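Local coordinates for loquacious, isoform B (Drosophila melanogaster, PDB 4X8W), which probably partners Dicer-1 in microRNA processing, its C-terminal double-stranded-RNA-binding-type domain serving protein contacts and self-association, at residues E[47-52]-E[64-69]. Residues are numbered along the deposited sequence; the frame is centred on the assembly and turned at random.
Sequences GVCHGS and AQNALE
Asn66 reaches from the helix to the backbone of the strand and gives the contact its one hydrogen bond, ND2 to His50 O at 3.0 Å. The N-H points almost straight at the oxygen (177°) and meets it in the carbonyl plane on a lone pair, with that oxygen also lying in the plane of the Asn66 amide. With CG anti to the backbone N (chi1 176°), the amide is carried out from the helix over to the strand. ND2 also bonds to Val48 O of the third subunit, so one amide nitrogen grips two backbone carbonyls. With an alanine here the amide goes, and both bonds with it; His50 O would probably lack this donor, the helix less firmly tied to the strand.

The rest is packing. Cys49 CB lies 3.6 Å from Asn66 ND2, while its SG, turned beside its own backbone N, settles on Ala67, 3.7 Å from CA and 4.0 Å from CB. Cys49 and Ala67 also have the nearest CA atoms across the two segments, 5.8 Å apart.

The CB of His50 points away from the helix, and its NE2 bonds to Gln36 OE1 of the second subunit. The strand extends that subunit's sheet in antiparallel fashion, and Ala64 and Ala67 pack on its Tyr23 and Leu10. This is the last strand and final helix of an alpha-beta-beta-beta-alpha double-stranded-RNA-binding fold, apparently completed by domain swapping.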
loop_
_atom_site.group_PDB
_atom_site.type_symbol
_atom_site.label_atom_id
_atom_site.label_comp_id
_atom_site.label_asym_id
_atom_site.label_seq_id
_atom_site.Cartn_x
_atom_site.Cartn_y
_atom_site.Cartn_z
ATOM N N GLY E 47 8.467 -4.975 2.910
ATOM C CA GLY E 47 8.881 -5.492 4.194
ATOM C C GLY E 47 8.019 -5.008 5.336
ATOM O O GLY E 47 7.495 -3.881 5.308
ATOM N N VAL E 48 7.852 -5.852 6.341
ATOM C CA VAL E 48 7.161 -5.419 7.548
ATOM C C VAL E 48 8.196 -5.588 8.653
ATOM O O VAL E 48 8.691 -6.686 8.863
ATOM C CB VAL E 48 5.895 -6.234 7.816
ATOM C CG1 VAL E 48 5.233 -5.783 9.119
ATOM C CG2 VAL E 48 4.937 -6.120 6.628
ATOM N N CYS E 49 8.525 -4.514 9.363
ATOM C CA CYS E 49 9.625 -4.574 10.326
ATOM C C CYS E 49 9.130 -4.501 11.746
ATOM O O CYS E 49 8.278 -3.692 12.079
ATOM C CB CYS E 49 10.591 -3.424 10.106
ATOM S SG CYS E 49 11.336 -3.437 8.517
ATOM N N HIS E 50 9.763 -5.287 12.602
ATOM C CA HIS E 50 9.291 -5.512 13.949
ATOM C C HIS E 50 10.122 -4.737 14.950
ATOM O O HIS E 50 11.325 -4.552 14.756
ATOM C CB HIS E 50 9.355 -7.014 14.211
ATOM C CG HIS E 50 9.038 -7.411 15.616
ATOM N ND1 HIS E 50 9.971 -7.350 16.631
ATOM C CD2 HIS E 50 7.921 -7.945 16.161
ATOM C CE1 HIS E 50 9.427 -7.793 17.750
ATOM N NE2 HIS E 50 8.184 -8.153 17.494
ATOM N N GLY E 51 9.465 -4.257 16.002
ATOM C CA GLY E 51 10.121 -3.608 17.122
ATOM C C GLY E 51 9.387 -3.885 18.427
ATOM O O GLY E 51 8.173 -4.111 18.444
ATOM N N SER E 52 10.124 -3.886 19.532
ATOM C CA SER E 52 9.523 -4.083 20.838
ATOM C C SER E 52 10.151 -3.117 21.822
ATOM O O SER E 52 11.262 -2.654 21.601
ATOM C CB SER E 52 9.684 -5.518 21.318
ATOM O OG SER E 52 11.029 -5.775 21.644
ATOM N N ALA E 64 11.483 1.460 13.787
ATOM C CA ALA E 64 12.076 2.357 12.803
ATOM C C ALA E 64 13.549 2.044 12.538
ATOM O O ALA E 64 14.018 2.023 11.393
ATOM C CB ALA E 64 11.936 3.809 13.267
ATOM N N GLN E 65 14.266 1.796 13.622
ATOM C CA GLN E 65 15.684 1.482 13.591
ATOM C C GLN E 65 15.925 0.232 12.731
ATOM O O GLN E 65 16.840 0.192 11.911
ATOM C CB GLN E 65 16.170 1.331 15.028
ATOM C CG GLN E 65 17.647 1.444 15.258
ATOM C CD GLN E 65 17.946 1.497 16.738
ATOM O OE1 GLN E 65 17.049 1.345 17.569
ATOM N NE2 GLN E 65 19.200 1.746 17.079
ATOM N N ASN E 66 15.099 -0.787 12.943
ATOM C CA ASN E 66 15.087 -1.989 12.119
ATOM C C ASN E 66 14.800 -1.675 10.641
ATOM O O ASN E 66 15.502 -2.165 9.740
ATOM C CB ASN E 66 14.046 -2.978 12.697
ATOM C CG ASN E 66 13.863 -4.250 11.856
ATOM O OD1 ASN E 66 14.514 -4.447 10.834
ATOM N ND2 ASN E 66 12.949 -5.112 12.287
ATOM N N ALA E 67 13.807 -0.828 10.388
ATOM C CA ALA E 67 13.453 -0.470 9.013
ATOM C C ALA E 67 14.597 0.214 8.292
ATOM O O ALA E 67 14.845 -0.054 7.118
ATOM C CB ALA E 67 12.220 0.422 8.983
ATOM N N LEU E 68 15.303 1.089 8.993
ATOM C CA LEU E 68 16.463 1.754 8.409
ATOM C C LEU E 68 17.526 0.749 8.000
ATOM O O LEU E 68 18.029 0.800 6.873
ATOM C CB LEU E 68 17.038 2.764 9.388
ATOM C CG LEU E 68 16.226 4.051 9.466
ATOM C CD1 LEU E 68 16.433 4.672 10.824
ATOM C CD2 LEU E 68 16.635 5.011 8.369
ATOM N N GLU E 69 17.842 -0.183 8.897
ATOM C CA GLU E 69 18.804 -1.238 8.581
ATOM C C GLU E 69 18.354 -2.054 7.388
ATOM O O GLU E 69 19.164 -2.386 6.521
ATOM C CB GLU E 69 19.056 -2.144 9.792
ATOM C CG GLU E 69 19.824 -1.446 10.899
ATOM C CD GLU E 69 21.237 -1.028 10.476
ATOM O OE1 GLU E 69 21.749 -1.553 9.462
ATOM O OE2 GLU E 69 21.832 -0.151 11.144
#